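Local coordinates for malonyl CoA-acyl carrier protein transacylase (Synechocystis sp. PCC 6803 substr. Kazusa, PDB 4RR5), which transfers the malonyl group from malonyl-CoA to holo-acyl carrier protein, releasing CoA, in fatty acid biosynthesis, at residues 30-38 and 103-111. Numbering follows the deposited sequence.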
ATOM      1  N   LYS A  30       0.914 -15.877  13.889  1.00 23.76           N
ATOM      2  CA  LYS A  30       1.564 -14.692  13.335  1.00 26.89           C
ATOM      3  C   LYS A  30       1.400 -13.438  14.199  1.00 24.91           C
ATOM      4  O   LYS A  30       2.305 -12.605  14.261  1.00 24.75           O
ATOM      5  CB  LYS A  30       1.051 -14.418  11.928  1.00 23.98           C
ATOM      6  CG  LYS A  30       1.538 -15.426  10.954  1.00 24.63           C
ATOM      7  CD  LYS A  30       1.729 -14.816   9.595  1.00 30.39           C
ATOM      8  CE  LYS A  30       2.622 -15.725   8.772  1.00 30.06           C
ATOM      9  NZ  LYS A  30       2.113 -17.129   8.865  1.00 37.17           N
ATOM     10  N   TYR A  31       0.260 -13.307  14.864  1.00 20.57           N
ATOM     11  CA  TYR A  31       0.072 -12.214  15.804  1.00 23.74           C
ATOM     12  C   TYR A  31       1.098 -12.281  16.913  1.00 23.38           C
ATOM     13  O   TYR A  31       1.595 -11.249  17.349  1.00 23.92           O
ATOM     14  CB  TYR A  31      -1.342 -12.227  16.411  1.00 21.69           C
ATOM     15  CG  TYR A  31      -2.404 -11.602  15.524  1.00 20.97           C
ATOM     16  CD1 TYR A  31      -2.105 -10.506  14.720  1.00 16.72           C
ATOM     17  CD2 TYR A  31      -3.700 -12.122  15.478  1.00 19.77           C
ATOM     18  CE1 TYR A  31      -3.070  -9.937  13.904  1.00 21.94           C
ATOM     19  CE2 TYR A  31      -4.676 -11.558  14.660  1.00 20.58           C
ATOM     20  CZ  TYR A  31      -4.356 -10.463  13.871  1.00 22.61           C
ATOM     21  OH  TYR A  31      -5.312  -9.895  13.040  1.00 19.96           O
ATOM     22  N   GLN A  32       1.407 -13.493  17.373  1.00 28.02           N
ATOM     23  CA  GLN A  32       2.369 -13.670  18.467  1.00 29.95           C
ATOM     24  C   GLN A  32       3.774 -13.368  17.981  1.00 29.54           C
ATOM     25  O   GLN A  32       4.541 -12.713  18.682  1.00 30.16           O
ATOM     26  CB  GLN A  32       2.295 -15.085  19.055  1.00 31.16           C
ATOM     27  CG  GLN A  32       1.138 -15.277  20.035  1.00 34.76           C
ATOM     28  CD  GLN A  32       0.812 -16.744  20.313  1.00 43.76           C
ATOM     29  OE1 GLN A  32       1.520 -17.658  19.873  1.00 49.25           O
ATOM     30  NE2 GLN A  32      -0.271 -16.973  21.047  1.00 41.10           N
ATOM     31  N   GLN A  33       4.098 -13.842  16.778  1.00 27.05           N
ATOM     32  CA  GLN A  33       5.327 -13.448  16.100  1.00 27.33           C
ATOM     33  C   GLN A  33       5.440 -11.937  15.960  1.00 32.80           C
ATOM     34  O   GLN A  33       6.495 -11.367  16.232  1.00 32.92           O
ATOM     35  CB  GLN A  33       5.413 -14.067  14.715  1.00 29.40           C
ATOM     36  CG  GLN A  33       5.518 -15.556  14.689  1.00 31.43           C
ATOM     37  CD  GLN A  33       5.684 -16.060  13.273  1.00 39.17           C
ATOM     38  OE1 GLN A  33       4.967 -16.964  12.831  1.00 36.57           O
ATOM     39  NE2 GLN A  33       6.632 -15.466  12.543  1.00 36.98           N
ATOM     40  N   ALA A  34       4.369 -11.287  15.506  1.00 23.50           N
ATOM     41  CA  ALA A  34       4.404  -9.840  15.369  1.00 24.80           C
ATOM     42  C   ALA A  34       4.625  -9.186  16.726  1.00 28.47           C
ATOM     43  O   ALA A  34       5.326  -8.181  16.824  1.00 30.98           O
ATOM     44  CB  ALA A  34       3.134  -9.318  14.730  1.00 24.57           C
ATOM     45  N   GLU A  35       4.061  -9.765  17.779  1.00 27.95           N
ATOM     46  CA  GLU A  35       4.160  -9.133  19.090  1.00 31.71           C
ATOM     47  C   GLU A  35       5.610  -9.186  19.615  1.00 34.30           C
ATOM     48  O   GLU A  35       6.099  -8.192  20.151  1.00 36.14           O
ATOM     49  CB  GLU A  35       3.180  -9.775  20.090  1.00 27.06           C
ATOM     50  CG  GLU A  35       3.046  -8.998  21.398  1.00 32.27           C
ATOM     51  CD  GLU A  35       1.960  -9.533  22.331  1.00 34.09           C
ATOM     52  OE1 GLU A  35       1.422 -10.630  22.087  1.00 32.55           O
ATOM     53  OE2 GLU A  35       1.644  -8.847  23.321  1.00 37.27           O
ATOM     54  N   GLU A  36       6.301 -10.315  19.444  1.00 30.51           N
ATOM     55  CA  GLU A  36       7.704 -10.403  19.859  1.00 35.90           C
ATOM     56  C   GLU A  36       8.597  -9.485  19.031  1.00 38.92           C
ATOM     57  O   GLU A  36       9.484  -8.847  19.576  1.00 47.53           O
ATOM     58  CB  GLU A  36       8.235 -11.840  19.772  1.00 43.03           C
ATOM     59  CG  GLU A  36       7.775 -12.590  18.543  1.00 50.17           C
ATOM     60  CD  GLU A  36       8.704 -13.716  18.103  1.00 55.83           C
ATOM     61  OE1 GLU A  36       9.487 -13.501  17.142  1.00 59.26           O
ATOM     62  OE2 GLU A  36       8.634 -14.817  18.700  1.00 56.56           O
ATOM     63  N   ILE A  37       8.361  -9.413  17.724  1.00 37.95           N
ATOM     64  CA  ILE A  37       9.138  -8.540  16.839  1.00 31.52           C
ATOM     65  C   ILE A  37       8.903  -7.045  17.095  1.00 31.95           C
ATOM     66  O   ILE A  37       9.831  -6.239  17.057  1.00 35.19           O
ATOM     67  CB  ILE A  37       8.811  -8.845  15.365  1.00 31.42           C
ATOM     68  CG1 ILE A  37       9.286 -10.250  15.001  1.00 30.79           C
ATOM     69  CG2 ILE A  37       9.428  -7.810  14.427  1.00 27.99           C
ATOM     70  CD1 ILE A  37       8.632 -10.787  13.743  1.00 31.05           C
ATOM     71  N   LEU A  38       7.655  -6.672  17.348  1.00 33.37           N
ATOM     72  CA  LEU A  38       7.297  -5.258  17.449  1.00 31.68           C
ATOM     73  C   LEU A  38       7.370  -4.726  18.868  1.00 31.92           C
ATOM     74  O   LEU A  38       7.529  -3.530  19.074  1.00 33.54           O
ATOM     75  CB  LEU A  38       5.881  -5.020  16.926  1.00 29.84           C
ATOM     76  CG  LEU A  38       5.562  -5.118  15.443  1.00 26.23           C
ATOM     77  CD1 LEU A  38       4.069  -5.234  15.308  1.00 23.36           C
ATOM     78  CD2 LEU A  38       6.051  -3.881  14.720  1.00 27.49           C
ATOM     79  N   PHE A 103       7.887 -13.760   6.569  1.00 30.30           N
ATOM     80  CA  PHE A 103       7.041 -12.924   7.406  1.00 25.07           C
ATOM     81  C   PHE A 103       7.854 -11.970   8.288  1.00 29.01           C
ATOM     82  O   PHE A 103       7.700 -10.752   8.185  1.00 29.16           O
ATOM     83  CB  PHE A 103       6.126 -13.800   8.268  1.00 25.31           C
ATOM     84  CG  PHE A 103       5.254 -13.013   9.187  1.00 26.98           C
ATOM     85  CD1 PHE A 103       4.272 -12.173   8.673  1.00 25.67           C
ATOM     86  CD2 PHE A 103       5.439 -13.073  10.558  1.00 25.39           C
ATOM     87  CE1 PHE A 103       3.478 -11.410   9.511  1.00 23.31           C
ATOM     88  CE2 PHE A 103       4.657 -12.317  11.408  1.00 26.83           C
ATOM     89  CZ  PHE A 103       3.672 -11.480  10.890  1.00 27.71           C
ATOM     90  N   ALA A 104       8.733 -12.517   9.128  1.00 27.66           N
ATOM     91  CA  ALA A 104       9.490 -11.707  10.091  1.00 28.43           C
ATOM     92  C   ALA A 104      10.367 -10.628   9.457  1.00 25.23           C
ATOM     93  O   ALA A 104      10.396  -9.503   9.950  1.00 25.32           O
ATOM     94  CB  ALA A 104      10.354 -12.609  10.978  1.00 29.74           C
ATOM     95  N   THR A 105      11.093 -10.971   8.388  1.00 31.69           N
ATOM     96  CA  THR A 105      11.973 -10.008   7.711  1.00 31.36           C
ATOM     97  C   THR A 105      11.140  -8.832   7.239  1.00 25.31           C
ATOM     98  O   THR A 105      11.536  -7.679   7.364  1.00 27.29           O
ATOM     99  CB  THR A 105      12.723 -10.618   6.479  1.00 35.97           C
ATOM    100  OG1 THR A 105      13.503 -11.757   6.872  1.00 32.25           O
ATOM    101  CG2 THR A 105      13.633  -9.590   5.839  1.00 35.07           C
ATOM    102  N   GLY A 106       9.968  -9.149   6.706  1.00 28.62           N
ATOM    103  CA  GLY A 106       9.073  -8.141   6.184  1.00 26.76           C
ATOM    104  C   GLY A 106       8.572  -7.201   7.253  1.00 21.08           C
ATOM    105  O   GLY A 106       8.532  -5.992   7.035  1.00 21.93           O
ATOM    106  N   LEU A 107       8.189  -7.753   8.402  1.00 21.37           N
ATOM    107  CA  LEU A 107       7.666  -6.951   9.493  1.00 19.50           C
ATOM    108  C   LEU A 107       8.748  -6.013  10.006  1.00 21.37           C
ATOM    109  O   LEU A 107       8.482  -4.845  10.278  1.00 18.59           O
ATOM    110  CB  LEU A 107       7.137  -7.846  10.622  1.00 21.94           C
ATOM    111  CG  LEU A 107       6.452  -7.121  11.786  1.00 23.54           C
ATOM    112  CD1 LEU A 107       5.508  -6.026  11.291  1.00 18.80           C
ATOM    113  CD2 LEU A 107       5.689  -8.113  12.622  1.00 21.23           C
ATOM    114  N   GLN A 108       9.978  -6.508  10.115  1.00 21.71           N
ATOM    115  CA  GLN A 108      11.071  -5.644  10.558  1.00 24.79           C
ATOM    116  C   GLN A 108      11.295  -4.476   9.578  1.00 24.98           C
ATOM    117  O   GLN A 108      11.470  -3.328  10.004  1.00 23.89           O
ATOM    118  CB  GLN A 108      12.361  -6.445  10.752  1.00 29.66           C
ATOM    119  CG  GLN A 108      13.456  -5.667  11.513  1.00 34.10           C
ATOM    120  CD  GLN A 108      13.003  -5.124  12.886  1.00 31.71           C
ATOM    121  OE1 GLN A 108      13.243  -3.955  13.213  1.00 31.98           O
ATOM    122  NE2 GLN A 108      12.378  -5.978  13.692  1.00 22.91           N
ATOM    123  N   LEU A 109      11.250  -4.759   8.275  1.00 19.12           N
ATOM    124  CA  LEU A 109      11.321  -3.700   7.265  1.00 23.12           C
ATOM    125  C   LEU A 109      10.196  -2.685   7.414  1.00 24.50           C
ATOM    126  O   LEU A 109      10.431  -1.475   7.409  1.00 26.73           O
ATOM    127  CB  LEU A 109      11.296  -4.298   5.855  1.00 24.86           C
ATOM    128  CG  LEU A 109      12.556  -5.091   5.517  1.00 26.03           C
ATOM    129  CD1 LEU A 109      12.380  -5.863   4.240  1.00 25.75           C
ATOM    130  CD2 LEU A 109      13.721  -4.116   5.416  1.00 27.52           C
ATOM    131  N   VAL A 110       8.968  -3.177   7.551  1.00 25.74           N
ATOM    132  CA  VAL A 110       7.819  -2.303   7.670  1.00 19.15           C
ATOM    133  C   VAL A 110       7.934  -1.436   8.916  1.00 23.73           C
ATOM    134  O   VAL A 110       7.655  -0.228   8.889  1.00 26.01           O
ATOM    135  CB  VAL A 110       6.544  -3.118   7.699  1.00 20.55           C
ATOM    136  CG1 VAL A 110       5.380  -2.278   8.217  1.00 18.14           C
ATOM    137  CG2 VAL A 110       6.263  -3.668   6.301  1.00 18.92           C
ATOM    138  N   LYS A 111       8.387  -2.048  10.003  1.00 23.24           N
ATOM    139  CA  LYS A 111       8.549  -1.344  11.267  1.00 22.84           C
ATOM    140  C   LYS A 111       9.502  -0.176  11.115  1.00 25.42           C
ATOM    141  O   LYS A 111       9.222   0.930  11.574  1.00 27.75           O
ATOM    142  CB  LYS A 111       9.050  -2.308  12.332  1.00 26.19           C
ATOM    143  CG  LYS A 111       9.271  -1.742  13.709  1.00 25.56           C
ATOM    144  CD  LYS A 111       9.715  -2.906  14.610  1.00 28.38           C
ATOM    145  CE  LYS A 111       9.837  -2.510  16.061  1.00 34.77           C
ATOM    146  NZ  LYS A 111      10.998  -1.614  16.251  1.00 42.18           N
TER
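Lys-30 lays its aliphatic chain over one face of the Phe-103 ring, with CD 3.8 Å from the ring centroid and only 11° off the normal, a CH-pi contact. The chain is bent at chi2 and again at chi4, and its ammonium ends too far from the ring for more than a weak cation-pi attraction; its salt bridge is with Asp-72 on helix 56-76. Gln-33 meets the same ring at its edge: NE2 sits 3.3 Å from Phe-103 CD2, near the ring plane, with the amide turned 85° to it. Phe-103 reaches this place because its CG lies anti to the backbone N (chi1 178°), which sends the ring across to the first turn of 30-38. With an alanine here in place of Phe-103, the Lys-30 methylenes would probably lose the face they rest on, and a gap is likely to open beside Ala-34.

One turn along, Leu-107 CD2 presses on the small Ala-34, 3.5 Å from its CB, while its CD1 faces Leu-38 CD2. On the flank, Ile-37 splits its branches: CD1 goes to Ala-104 CB at 3.7 Å, and CG2 lies against Leu-107 CG and Gln-108 NE2. Farther on, Leu-38 and Lys-111 point opposite ways as they pass, Leu-38 CD2 lying 3.8 Å from Lys-111 CD.

The axes of segments 30-38 and 103-111 pass 10.2 Å apart, and Val-65 of helix 56-76 touches both Ala-34 and Leu-107. No hydrogen bond links the two segments; apolar side chains and lysine methylenes, with glutamine amides at the border, join this helix pair of the acyltransferase domain, away from the probable active-site residues.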